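Side-chain contacts in glutathione S-transferase omega-like 2 (Saccharomyces cerevisiae, PDB 5LKB), which uses glutathione as a homodimeric '1-Cys' thiol transferase and dehydroascorbate reductase, reduces dimethylarsinic acid, and reacts with glutathionyl-(hydro)quinones: residues V223-F228 / E236-N241; E285-L290 / H320-N325; N325-W328 / F333-T336; H345-H350 / G357-G362. All coordinates share one frame; numbering follows the deposited sequence.

Contact 1: V223-F228 / E236-N241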
loop_
_atom_site.group_PDB
_atom_site.type_symbol
_atom_site.label_atom_id
_atom_site.label_comp_id
_atom_site.label_asym_id
_atom_site.label_seq_id
_atom_site.Cartn_x
_atom_site.Cartn_y
_atom_site.Cartn_z
ATOM N N VAL A 223 0.030 -14.795 2.890
ATOM C CA VAL A 223 0.365 -13.558 2.157
ATOM C C VAL A 223 0.766 -13.839 0.727
ATOM O O VAL A 223 0.484 -13.043 -0.162
ATOM C CB VAL A 223 1.426 -12.714 2.863
ATOM C CG1 VAL A 223 0.948 -12.296 4.247
ATOM C CG2 VAL A 223 2.802 -13.439 2.972
ATOM N N TYR A 224 1.381 -15.014 0.430
ATOM C CA TYR A 224 1.790 -15.362 -0.921
ATOM C C TYR A 224 0.606 -15.810 -1.780
ATOM O O TYR A 224 0.505 -15.417 -2.938
ATOM C CB TYR A 224 2.811 -16.492 -0.885
ATOM C CG TYR A 224 4.198 -16.034 -0.491
ATOM C CD1 TYR A 224 5.051 -15.519 -1.423
ATOM C CD2 TYR A 224 4.659 -16.202 0.780
ATOM C CE1 TYR A 224 6.344 -15.117 -1.102
ATOM C CE2 TYR A 224 5.958 -15.764 1.150
ATOM C CZ TYR A 224 6.815 -15.275 0.173
ATOM O OH TYR A 224 8.136 -14.876 0.469
ATOM N N LYS A 225 -0.305 -16.610 -1.195
ATOM C CA LYS A 225 -1.545 -16.942 -1.918
ATOM C C LYS A 225 -2.356 -15.682 -2.256
ATOM O O LYS A 225 -3.005 -15.625 -3.311
ATOM C CB LYS A 225 -2.349 -17.949 -1.092
ATOM C CG LYS A 225 -1.661 -19.329 -0.943
ATOM C CD LYS A 225 -2.538 -20.342 -0.221
ATOM C CE LYS A 225 -2.664 -19.998 1.217
ATOM N NZ LYS A 225 -3.408 -21.043 1.985
ATOM N N THR A 226 -2.276 -14.661 -1.383
ATOM C CA THR A 226 -2.920 -13.372 -1.650
ATOM C C THR A 226 -2.186 -12.610 -2.748
ATOM O O THR A 226 -2.805 -12.195 -3.722
ATOM C CB THR A 226 -2.974 -12.554 -0.360
ATOM O OG1 THR A 226 -3.696 -13.238 0.653
ATOM C CG2 THR A 226 -3.628 -11.215 -0.611
ATOM N N GLY A 227 -0.877 -12.395 -2.600
ATOM C CA GLY A 227 -0.191 -11.492 -3.504
ATOM C C GLY A 227 0.086 -12.072 -4.864
ATOM O O GLY A 227 0.205 -11.323 -5.839
ATOM N N PHE A 228 0.253 -13.400 -4.933
ATOM C CA PHE A 228 0.478 -14.078 -6.193
ATOM C C PHE A 228 -0.832 -14.489 -6.870
ATOM O O PHE A 228 -0.795 -14.993 -7.993
ATOM C CB PHE A 228 1.345 -15.319 -5.980
ATOM C CG PHE A 228 2.819 -15.080 -5.695
ATOM C CD1 PHE A 228 3.476 -13.902 -6.028
ATOM C CD2 PHE A 228 3.578 -16.141 -5.143
ATOM C CE1 PHE A 228 4.835 -13.763 -5.836
ATOM C CE2 PHE A 228 4.929 -15.978 -4.920
ATOM C CZ PHE A 228 5.551 -14.808 -5.271
ATOM N N GLU A 236 -9.284 -12.055 -3.085
ATOM C CA GLU A 236 -10.174 -11.620 -2.024
ATOM C C GLU A 236 -10.335 -12.717 -0.967
ATOM O O GLU A 236 -10.309 -12.443 0.227
ATOM C CB GLU A 236 -11.520 -11.192 -2.628
ATOM C CG GLU A 236 -11.400 -9.908 -3.466
ATOM C CD GLU A 236 -12.735 -9.375 -3.939
ATOM O OE1 GLU A 236 -13.754 -10.014 -3.568
ATOM O OE2 GLU A 236 -12.706 -8.337 -4.592
ATOM N N SER A 237 -10.510 -13.975 -1.404
ATOM C CA SER A 237 -10.613 -15.070 -0.449
ATOM C C SER A 237 -9.370 -15.127 0.438
ATOM O O SER A 237 -9.467 -15.249 1.661
ATOM C CB SER A 237 -10.834 -16.384 -1.205
ATOM O OG SER A 237 -10.790 -17.466 -0.299
ATOM N N GLU A 238 -8.201 -15.057 -0.181
ATOM C CA GLU A 238 -6.967 -15.216 0.591
ATOM C C GLU A 238 -6.676 -14.024 1.491
ATOM O O GLU A 238 -6.214 -14.205 2.613
ATOM C CB GLU A 238 -5.803 -15.545 -0.328
ATOM C CG GLU A 238 -5.983 -16.826 -1.113
ATOM C CD GLU A 238 -5.935 -18.113 -0.286
ATOM O OE1 GLU A 238 -5.598 -18.046 0.916
ATOM O OE2 GLU A 238 -6.181 -19.190 -0.902
ATOM N N VAL A 239 -6.931 -12.785 1.019
ATOM C CA VAL A 239 -6.667 -11.639 1.882
ATOM C C VAL A 239 -7.594 -11.618 3.075
ATOM O O VAL A 239 -7.192 -11.244 4.181
ATOM C CB VAL A 239 -6.672 -10.292 1.121
ATOM C CG1 VAL A 239 -8.092 -9.791 0.764
ATOM C CG2 VAL A 239 -5.926 -9.237 1.914
ATOM N N ASN A 240 -8.865 -11.991 2.890
ATOM C CA ASN A 240 -9.749 -12.033 4.046
ATOM C C ASN A 240 -9.242 -13.067 5.045
ATOM O O ASN A 240 -9.319 -12.856 6.251
ATOM C CB ASN A 240 -11.174 -12.394 3.622
ATOM C CG ASN A 240 -11.985 -11.169 3.173
ATOM O OD1 ASN A 240 -12.342 -10.326 3.972
ATOM N ND2 ASN A 240 -12.264 -11.112 1.936
ATOM N N ASN A 241 -8.730 -14.175 4.524
ATOM C CA ASN A 241 -8.197 -15.254 5.372
ATOM C C ASN A 241 -6.974 -14.793 6.148
ATOM O O ASN A 241 -6.843 -15.118 7.335
ATOM C CB ASN A 241 -7.946 -16.486 4.518
ATOM C CG ASN A 241 -7.589 -17.692 5.370
ATOM O OD1 ASN A 241 -8.397 -18.130 6.222
ATOM N ND2 ASN A 241 -6.387 -18.140 5.231
HETATM O O HOH W 1 -5.707 -21.501 0.427
#

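Contact 2: E285-L290 / H320-N325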
loop_
_atom_site.group_PDB
_atom_site.type_symbol
_atom_site.label_atom_id
_atom_site.label_comp_id
_atom_site.label_asym_id
_atom_site.label_seq_id
_atom_site.Cartn_x
_atom_site.Cartn_y
_atom_site.Cartn_z
ATOM N N GLU A 285 10.154 -21.742 18.484
ATOM C CA GLU A 285 10.065 -21.814 17.037
ATOM C C GLU A 285 8.800 -21.145 16.491
ATOM O O GLU A 285 8.817 -20.615 15.368
ATOM C CB GLU A 285 10.022 -23.283 16.643
ATOM C CG GLU A 285 9.834 -23.530 15.214
ATOM C CD GLU A 285 9.720 -25.028 14.914
ATOM O OE1 GLU A 285 8.603 -25.501 14.608
ATOM O OE2 GLU A 285 10.768 -25.703 14.966
ATOM N N ALA A 286 7.696 -21.218 17.240
ATOM C CA ALA A 286 6.451 -20.599 16.770
ATOM C C ALA A 286 6.663 -19.110 16.579
ATOM O O ALA A 286 6.139 -18.523 15.615
ATOM C CB ALA A 286 5.325 -20.819 17.783
ATOM N N ASP A 287 7.406 -18.471 17.503
ATOM C CA ASP A 287 7.704 -17.040 17.340
ATOM C C ASP A 287 8.561 -16.794 16.105
ATOM O O ASP A 287 8.349 -15.798 15.362
ATOM C CB ASP A 287 8.410 -16.486 18.557
ATOM C CG ASP A 287 7.608 -16.622 19.788
ATOM O OD1 ASP A 287 6.539 -16.025 19.915
ATOM O OD2 ASP A 287 8.069 -17.354 20.717
ATOM N N ILE A 288 9.552 -17.624 15.899
ATOM C CA ILE A 288 10.466 -17.465 14.780
ATOM C C ILE A 288 9.703 -17.514 13.472
ATOM O O ILE A 288 9.866 -16.654 12.598
ATOM C CB ILE A 288 11.602 -18.504 14.866
ATOM C CG1 ILE A 288 12.452 -18.215 16.111
ATOM C CG2 ILE A 288 12.440 -18.498 13.577
ATOM C CD1 ILE A 288 13.477 -19.271 16.429
ATOM N N ARG A 289 8.852 -18.515 13.317
ATOM C CA ARG A 289 8.138 -18.717 12.079
ATOM C C ARG A 289 7.162 -17.576 11.832
ATOM O O ARG A 289 7.062 -17.114 10.694
ATOM C CB ARG A 289 7.430 -20.076 12.072
ATOM C CG ARG A 289 8.416 -21.285 11.930
ATOM C CD ARG A 289 7.641 -22.606 12.281
ATOM N NE ARG A 289 6.440 -22.726 11.483
ATOM C CZ ARG A 289 6.059 -23.734 10.741
ATOM N NH1 ARG A 289 6.796 -24.845 10.652
ATOM N NH2 ARG A 289 4.890 -23.656 10.101
ATOM N N LEU A 290 6.482 -17.095 12.867
ATOM C CA LEU A 290 5.557 -15.966 12.665
ATOM C C LEU A 290 6.345 -14.710 12.346
ATOM O O LEU A 290 5.909 -13.900 11.500
ATOM C CB LEU A 290 4.701 -15.739 13.902
ATOM C CG LEU A 290 3.708 -14.559 13.847
ATOM C CD1 LEU A 290 2.741 -14.785 12.736
ATOM C CD2 LEU A 290 2.988 -14.408 15.144
ATOM N N HIS A 320 2.203 -5.866 17.082
ATOM C CA HIS A 320 3.203 -4.840 16.891
ATOM C C HIS A 320 4.182 -4.765 18.084
ATOM O O HIS A 320 5.386 -4.552 17.901
ATOM C CB HIS A 320 2.501 -3.491 16.642
ATOM C CG HIS A 320 3.423 -2.382 16.206
ATOM N ND1 HIS A 320 3.227 -1.088 16.602
ATOM C CD2 HIS A 320 4.507 -2.362 15.391
ATOM C CE1 HIS A 320 4.129 -0.311 16.050
ATOM N NE2 HIS A 320 4.936 -1.051 15.319
ATOM N N LEU A 321 3.670 -4.892 19.312
ATOM C CA LEU A 321 4.547 -4.906 20.475
ATOM C C LEU A 321 5.448 -6.138 20.476
ATOM O O LEU A 321 6.675 -6.022 20.648
ATOM C CB LEU A 321 3.672 -4.866 21.706
ATOM C CG LEU A 321 4.432 -4.970 23.029
ATOM C CD1 LEU A 321 5.292 -3.810 23.246
ATOM C CD2 LEU A 321 3.378 -5.105 24.146
ATOM N N TRP A 322 4.863 -7.301 20.151
ATOM C CA TRP A 322 5.600 -8.547 20.114
ATOM C C TRP A 322 6.726 -8.516 19.071
ATOM O O TRP A 322 7.842 -8.976 19.336
ATOM C CB TRP A 322 4.580 -9.663 19.880
ATOM C CG TRP A 322 5.144 -10.990 19.464
ATOM C CD1 TRP A 322 5.533 -12.025 20.287
ATOM C CD2 TRP A 322 5.379 -11.444 18.133
ATOM N NE1 TRP A 322 5.990 -13.049 19.531
ATOM C CE2 TRP A 322 5.906 -12.732 18.205
ATOM C CE3 TRP A 322 5.202 -10.860 16.867
ATOM C CZ2 TRP A 322 6.247 -13.467 17.070
ATOM C CZ3 TRP A 322 5.517 -11.561 15.758
ATOM C CH2 TRP A 322 6.057 -12.852 15.847
ATOM N N VAL A 323 6.468 -7.984 17.861
ATOM C CA VAL A 323 7.478 -8.074 16.821
ATOM C C VAL A 323 8.584 -7.057 17.086
ATOM O O VAL A 323 9.750 -7.312 16.766
ATOM C CB VAL A 323 6.833 -7.935 15.415
ATOM C CG1 VAL A 323 6.487 -6.464 15.073
ATOM C CG2 VAL A 323 7.769 -8.409 14.348
ATOM N N ARG A 324 8.224 -5.892 17.640
ATOM C CA ARG A 324 9.230 -4.908 18.002
ATOM C C ARG A 324 10.101 -5.418 19.140
ATOM O O ARG A 324 11.317 -5.190 19.116
ATOM C CB ARG A 324 8.585 -3.570 18.395
ATOM C CG ARG A 324 8.098 -2.839 17.161
ATOM C CD ARG A 324 7.457 -1.525 17.566
ATOM N NE ARG A 324 6.264 -1.709 18.381
ATOM C CZ ARG A 324 5.720 -0.734 19.109
ATOM N NH1 ARG A 324 6.282 0.451 19.137
ATOM N NH2 ARG A 324 4.626 -0.975 19.826
ATOM N N ASN A 325 9.513 -6.138 20.105
ATOM C CA ASN A 325 10.331 -6.711 21.178
ATOM C C ASN A 325 11.361 -7.679 20.598
ATOM O O ASN A 325 12.546 -7.647 20.965
ATOM C CB ASN A 325 9.455 -7.431 22.212
ATOM C CG ASN A 325 10.279 -8.049 23.348
ATOM O OD1 ASN A 325 11.118 -7.377 23.930
ATOM N ND2 ASN A 325 10.016 -9.290 23.649
#

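Contact 3: N325-W328 / F333-T336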
loop_
_atom_site.group_PDB
_atom_site.type_symbol
_atom_site.label_atom_id
_atom_site.label_comp_id
_atom_site.label_asym_id
_atom_site.label_seq_id
_atom_site.Cartn_x
_atom_site.Cartn_y
_atom_site.Cartn_z
ATOM N N ASN A 325 9.513 -6.138 20.105
ATOM C CA ASN A 325 10.331 -6.711 21.178
ATOM C C ASN A 325 11.361 -7.679 20.598
ATOM O O ASN A 325 12.546 -7.647 20.965
ATOM C CB ASN A 325 9.455 -7.431 22.212
ATOM C CG ASN A 325 10.279 -8.049 23.348
ATOM O OD1 ASN A 325 11.118 -7.377 23.930
ATOM N ND2 ASN A 325 10.016 -9.290 23.649
ATOM N N LEU A 326 10.937 -8.547 19.663
ATOM C CA LEU A 326 11.870 -9.497 19.052
ATOM C C LEU A 326 12.938 -8.774 18.252
ATOM O O LEU A 326 14.139 -9.060 18.380
ATOM C CB LEU A 326 11.129 -10.530 18.215
ATOM C CG LEU A 326 10.181 -11.437 18.970
ATOM C CD1 LEU A 326 9.432 -12.320 18.034
ATOM C CD2 LEU A 326 10.923 -12.294 20.012
ATOM N N TYR A 327 12.523 -7.835 17.406
ATOM C CA TYR A 327 13.499 -7.181 16.553
ATOM C C TYR A 327 14.518 -6.408 17.369
ATOM O O TYR A 327 15.714 -6.533 17.130
ATOM C CB TYR A 327 12.746 -6.212 15.605
ATOM C CG TYR A 327 13.718 -5.412 14.721
ATOM C CD1 TYR A 327 14.128 -5.913 13.497
ATOM C CD2 TYR A 327 14.252 -4.189 15.139
ATOM C CE1 TYR A 327 15.028 -5.272 12.722
ATOM C CE2 TYR A 327 15.128 -3.537 14.349
ATOM C CZ TYR A 327 15.544 -4.082 13.163
ATOM O OH TYR A 327 16.395 -3.411 12.353
ATOM N N TRP A 328 14.068 -5.554 18.294
ATOM C CA TRP A 328 15.009 -4.644 18.954
ATOM C C TRP A 328 15.798 -5.297 20.055
ATOM O O TRP A 328 16.912 -4.855 20.349
ATOM C CB TRP A 328 14.304 -3.409 19.492
ATOM C CG TRP A 328 13.731 -2.527 18.391
ATOM C CD1 TRP A 328 12.430 -2.426 18.039
ATOM C CD2 TRP A 328 14.452 -1.627 17.535
ATOM N NE1 TRP A 328 12.269 -1.523 16.989
ATOM C CE2 TRP A 328 13.498 -1.023 16.653
ATOM C CE3 TRP A 328 15.817 -1.297 17.397
ATOM C CZ2 TRP A 328 13.880 -0.065 15.711
ATOM C CZ3 TRP A 328 16.192 -0.365 16.444
ATOM C CH2 TRP A 328 15.222 0.240 15.619
ATOM N N PHE A 333 17.427 -11.778 15.754
ATOM C CA PHE A 333 16.380 -11.239 14.894
ATOM C C PHE A 333 16.858 -9.974 14.175
ATOM O O PHE A 333 16.909 -9.934 12.938
ATOM C CB PHE A 333 15.121 -11.005 15.722
ATOM C CG PHE A 333 14.430 -12.268 16.210
ATOM C CD1 PHE A 333 14.905 -12.958 17.330
ATOM C CD2 PHE A 333 13.338 -12.792 15.559
ATOM C CE1 PHE A 333 14.235 -14.103 17.809
ATOM C CE2 PHE A 333 12.664 -13.920 16.050
ATOM C CZ PHE A 333 13.148 -14.604 17.173
ATOM N N ARG A 334 17.304 -8.962 14.945
ATOM C CA ARG A 334 17.665 -7.689 14.317
ATOM C C ARG A 334 18.713 -7.894 13.232
ATOM O O ARG A 334 18.602 -7.347 12.129
ATOM C CB ARG A 334 18.240 -6.760 15.381
ATOM C CG ARG A 334 18.537 -5.406 14.907
ATOM C CD ARG A 334 18.923 -4.670 16.181
ATOM N NE ARG A 334 19.241 -3.276 15.988
ATOM C CZ ARG A 334 19.446 -2.429 17.010
ATOM N NH1 ARG A 334 19.377 -2.846 18.290
ATOM N NH2 ARG A 334 19.725 -1.175 16.762
ATOM N N TYR A 335 19.781 -8.638 13.560
ATOM C CA TYR A 335 20.960 -8.659 12.695
ATOM C C TYR A 335 20.892 -9.709 11.615
ATOM O O TYR A 335 21.809 -9.805 10.784
ATOM C CB TYR A 335 22.258 -8.719 13.528
ATOM C CG TYR A 335 22.391 -7.475 14.380
ATOM C CD1 TYR A 335 22.590 -6.242 13.798
ATOM C CD2 TYR A 335 22.220 -7.522 15.739
ATOM C CE1 TYR A 335 22.684 -5.049 14.571
ATOM C CE2 TYR A 335 22.301 -6.340 16.518
ATOM C CZ TYR A 335 22.521 -5.124 15.903
ATOM O OH TYR A 335 22.608 -3.937 16.615
ATOM N N THR A 336 19.752 -10.393 11.505
ATOM C CA THR A 336 19.431 -11.192 10.337
ATOM C C THR A 336 18.348 -10.592 9.472
ATOM O O THR A 336 18.014 -11.191 8.441
ATOM C CB THR A 336 18.968 -12.594 10.719
ATOM O OG1 THR A 336 17.821 -12.635 11.548
ATOM C CG2 THR A 336 20.115 -13.387 11.449
HETATM O O HOH W 2 18.497 -2.286 13.543
#

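Contact 4: H345-H350 / G357-G362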
loop_
_atom_site.group_PDB
_atom_site.type_symbol
_atom_site.label_atom_id
_atom_site.label_comp_id
_atom_site.label_asym_id
_atom_site.label_seq_id
_atom_site.Cartn_x
_atom_site.Cartn_y
_atom_site.Cartn_z
ATOM N N HIS A 345 13.990 -7.303 -3.156
ATOM C CA HIS A 345 13.647 -8.600 -3.754
ATOM C C HIS A 345 12.240 -8.594 -4.326
ATOM O O HIS A 345 12.010 -8.938 -5.499
ATOM C CB HIS A 345 13.756 -9.736 -2.734
ATOM C CG HIS A 345 13.098 -10.973 -3.221
ATOM N ND1 HIS A 345 13.587 -11.649 -4.313
ATOM C CD2 HIS A 345 11.940 -11.590 -2.865
ATOM C CE1 HIS A 345 12.744 -12.621 -4.628
ATOM N NE2 HIS A 345 11.742 -12.614 -3.762
ATOM N N TYR A 346 11.258 -8.285 -3.472
ATOM C CA TYR A 346 9.890 -8.470 -3.885
ATOM C C TYR A 346 9.531 -7.503 -4.997
ATOM O O TYR A 346 8.949 -7.893 -6.002
ATOM C CB TYR A 346 8.970 -8.276 -2.689
ATOM C CG TYR A 346 8.917 -9.467 -1.692
ATOM C CD1 TYR A 346 9.807 -9.558 -0.627
ATOM C CD2 TYR A 346 7.925 -10.429 -1.792
ATOM C CE1 TYR A 346 9.714 -10.570 0.264
ATOM C CE2 TYR A 346 7.839 -11.485 -0.911
ATOM C CZ TYR A 346 8.743 -11.558 0.109
ATOM O OH TYR A 346 8.693 -12.528 1.079
ATOM N N THR A 347 9.866 -6.222 -4.813
ATOM C CA THR A 347 9.405 -5.214 -5.755
ATOM C C THR A 347 10.138 -5.270 -7.094
ATOM O O THR A 347 9.579 -4.872 -8.124
ATOM C CB THR A 347 9.528 -3.823 -5.164
ATOM O OG1 THR A 347 10.893 -3.531 -4.904
ATOM C CG2 THR A 347 8.644 -3.666 -3.922
ATOM N N ARG A 348 11.389 -5.715 -7.102
ATOM C CA ARG A 348 12.168 -5.789 -8.333
ATOM C C ARG A 348 12.059 -7.124 -9.036
ATOM O O ARG A 348 12.355 -7.179 -10.229
ATOM C CB ARG A 348 13.647 -5.534 -8.054
ATOM C CG ARG A 348 13.980 -4.223 -7.347
ATOM C CD ARG A 348 13.587 -3.048 -8.232
ATOM N NE ARG A 348 14.076 -1.792 -7.664
ATOM C CZ ARG A 348 15.319 -1.345 -7.746
ATOM N NH1 ARG A 348 16.245 -2.036 -8.448
ATOM N NH2 ARG A 348 15.672 -0.253 -7.096
ATOM N N SER A 349 11.594 -8.176 -8.371
ATOM C CA SER A 349 11.545 -9.481 -9.028
ATOM C C SER A 349 10.171 -9.868 -9.543
ATOM O O SER A 349 10.088 -10.656 -10.481
ATOM C CB SER A 349 12.001 -10.584 -8.073
ATOM O OG SER A 349 13.260 -10.326 -7.487
ATOM N N HIS A 350 9.091 -9.278 -9.052
ATOM C CA HIS A 350 7.747 -9.742 -9.365
ATOM C C HIS A 350 7.139 -8.816 -10.412
ATOM O O HIS A 350 6.322 -7.935 -10.120
ATOM C CB HIS A 350 6.876 -9.813 -8.129
ATOM C CG HIS A 350 7.369 -10.782 -7.149
ATOM N ND1 HIS A 350 7.164 -10.674 -5.802
ATOM C CD2 HIS A 350 8.077 -11.922 -7.339
ATOM C CE1 HIS A 350 7.722 -11.697 -5.192
ATOM N NE2 HIS A 350 8.284 -12.470 -6.107
ATOM N N GLY A 357 9.227 -2.221 -11.771
ATOM C CA GLY A 357 10.292 -2.388 -10.809
ATOM C C GLY A 357 10.682 -1.180 -9.971
ATOM O O GLY A 357 11.872 -0.922 -9.784
ATOM N N ILE A 358 9.693 -0.416 -9.496
ATOM C CA ILE A 358 9.911 0.785 -8.701
ATOM C C ILE A 358 9.581 0.430 -7.264
ATOM O O ILE A 358 8.427 0.099 -6.949
ATOM C CB ILE A 358 9.064 1.956 -9.208
ATOM C CG1 ILE A 358 9.584 2.394 -10.592
ATOM C CG2 ILE A 358 9.175 3.160 -8.266
ATOM C CD1 ILE A 358 8.638 3.365 -11.357
ATOM N N THR A 359 10.585 0.506 -6.386
ATOM C CA THR A 359 10.442 0.106 -4.999
ATOM C C THR A 359 9.834 1.275 -4.202
ATOM O O THR A 359 10.446 2.357 -4.141
ATOM C CB THR A 359 11.819 -0.257 -4.416
ATOM O OG1 THR A 359 12.430 -1.241 -5.286
ATOM C CG2 THR A 359 11.714 -0.765 -2.989
ATOM N N PRO A 360 8.680 1.096 -3.564
ATOM C CA PRO A 360 8.144 2.154 -2.725
ATOM C C PRO A 360 9.080 2.503 -1.600
ATOM O O PRO A 360 9.705 1.626 -0.985
ATOM C CB PRO A 360 6.832 1.553 -2.194
ATOM C CG PRO A 360 6.416 0.614 -3.247
ATOM C CD PRO A 360 7.758 -0.045 -3.587
ATOM N N LEU A 361 9.160 3.802 -1.273
ATOM C CA LEU A 361 10.046 4.255 -0.205
ATOM C C LEU A 361 9.426 4.042 1.155
ATOM O O LEU A 361 10.159 3.948 2.155
ATOM C CB LEU A 361 10.405 5.738 -0.355
ATOM C CG LEU A 361 11.463 6.064 -1.368
ATOM C CD1 LEU A 361 11.679 7.533 -1.374
ATOM C CD2 LEU A 361 12.797 5.300 -1.049
ATOM N N GLY A 362 8.119 3.961 1.235
ATOM C CA GLY A 362 7.460 3.753 2.486
ATOM C C GLY A 362 7.085 2.299 2.689
ATOM O O GLY A 362 7.286 1.475 1.786
HETATM O O HOH W 3 13.296 1.484 -6.962
#

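Contact 1: V223-F228 / E236-N241
K225 and E238 lie obliquely across one another where the short helix 222-227 meets the long helix 232-264, and the carboxylate lies closer to the lysine's carbons than to its ammonium. The carboxylate carbon of E238 rests on the lysine's first methylene, CD to CB 3.7 Å. Farther out, E238 OE1 lies 3.5 Å from K225 CE, whereas the salt bridge from K225 NZ to the same oxygen is long at 3.9 Å. Two bends bring this about: E238 folds at chi2 (-69°), which lays its carboxylate back against the neighbouring helix, and K225 turns at chi3. A water completes the pairing, accepting from K225 NZ at 2.8 Å and donating to E238 OE2 at 2.7 Å, while the ammonium also bonds to the carbonyl of D217.

Beside this polar pair, T226 and E238 pass side by side, pointing opposite ways. T226 OG1 sits 3.3 Å from E238 CB, but its hydrogen bond goes back to the carbonyl of G222 within its own helix. The other branch, CG2, crosses V239 and meets its CB at 3.6 Å. With alanine at E238, K225 would probably lose its acidic mate and the bridging water its acceptor on helix 232-264.

The short segments run roughly antiparallel, at 149° and 8.0 Å between axes, as a helical hairpin in the all-helical C-terminal domain of the glutathione transferase fold. T226 also packs on Y235 and V242 of helix 232-264, and V223 touches F297 and Y301 of helix 285-304.

Contact 2: E285-L290 / H320-N325
W322 reaches across from helix 317-329 to D287 and L290 on helix 285-304, where the backbones stay well apart, the nearest CA atoms, of D287 and V323, at 9.0 Å. It illustrates how one large aromatic side chain can join two well-separated helices. From CB the indole is carried outward because CG stands anti to the backbone N (chi1 165°). On the pyrrole side, CD1 passes 4.1 Å from D287 OD1, and NE1 then donates to that oxygen at 3.1 Å with an N-H...O angle of 154°. The acceptor lies near the indole plane, but the N-H comes to the carboxylate from above its plane, the two planes being 41° apart. Along the benzo side, CZ2 comes within 3.6 Å of the backbone O of D287. The far corner, CH2, meets L290, with the branch carbon CG and the methyl CD2 each 3.5 Å away; CZ3 brushes the same methyl at 3.9 Å.

The aspartate is itself held in place. OD1 also bonds to the T278 hydroxyl and OD2 takes the backbone N-H of T284 just before the helix, which probably fixes the rotation of the carboxylate that receives the indole.

All three residues are buried within the helical C-terminal domain. W322 also packs on V294 farther along helix 285-304, F277 of the preceding loop touches D287, and A286 packs on F211 and N212 of helix 205-220.

Contact 3: N325-W328 / F333-T336
L326 and Y327 face F333 and R334 across a tight turn between two helices, the chain reversing between helix 317-329 and the short helix 331-334 so that the CA atoms of Y327 and R334 come within 4.8 Å. This corner belongs to the helical C-terminal domain of the glutathione transferase fold, and it shows how aromatic faces can seal a turn with CH-pi contacts. On its buried side, L326 CB stands over the face of the F333 ring, 4.2 Å from the centroid and 14° off the normal, while its methyl CD1 touches F333 CE2. Y291 of helix 285-304 meets F333 edge-to-face, and I54 of helix 47-58 packs on it, tying the turn to the thioredoxin-like domain.

On the other side, R334 CG lies over one face of the Y327 ring, 4.1 Å from its centroid. The arginine then runs on extended from CG to NE, which carries the guanidinium beyond the tyrosine to W328. There the indole presents its edge: CE3 sits above the centre of the guanidinium face, and CZ3 approaches NH2 to 3.6 Å, with the two planes 73° apart. Y335, at the close of helix 331-334, sets its OH over the opposite face, so the flat group is held from both sides. The indole keeps its own polar bond, from NE1 to the carbonyl of R368, and takes Y327 CD2 over its face. A water links Y327 and R334, 2.7 Å from Y327 OH and accepting from R334 NE, also at 2.7 Å.

Contact 4: H345-H350 / G357-G362
T359 OG1 is gripped by two side chains of helix 339-349: it donates to T347 OG1 at 2.8 Å and accepts from R348 NE at 2.9 Å. One hydroxyl thus serves as both donor and acceptor, an economical way of fixing an irregular chain to a helix. T347 OG1 can receive this bond because it sits between its backbone N and carbonyl carbon (chi1 63°), from where it also bonds to the carbonyl of K343 one turn back. The arginine bond is less straight, 137° at the hydrogen, with the hydroxyl tilted 25° out of the guanidinium plane. R348 folds at chi2 on its way there, and this brings CD to 3.1 Å from G357 O. Its NH2 reaches a water 2.9 Å away that also accepts from T359 N, while NH1 goes to I119 O and N121 OD1. Apolar contact is slight: the methyl CG2 of T347 touches the proline ring of P360 at CD, 3.7 Å away. A methionine at R348 would probably leave T359 OG1 without its donor and I119 O without its mate, and set the bridging water free to shift.

The segment 357-362 is thereby laid along the last turns of helix 339-349, with P360 also touching Q303 of helix 285-304. The same segment lies at the dimer interface: its L361 N bonds to Y235 OH of the second subunit.

Contacts 2 and 3 are buried neighbours sharing N325 and helix 317-329, their centres 9 Å apart, and I288 of one packs on F333 of the other. Both are built on aromatic rings, contact 2 with a direct indole-carboxylate bond and contact 3 with CH-pi contacts and a water beside the partly exposed R334. Contacts 1 and 4 lie farther out, their centres about 19 Å from the centre of the chain, and both touch the second subunit. Contact 1 is partly buried and combines a long, water-bridged charge pair with threonine packing, whereas contact 4 is buried and centred on a threonine hydroxyl held by a second threonine and an arginine. These two meet through a probable Y224-Y346 hydrogen bond and F228 packing on H350.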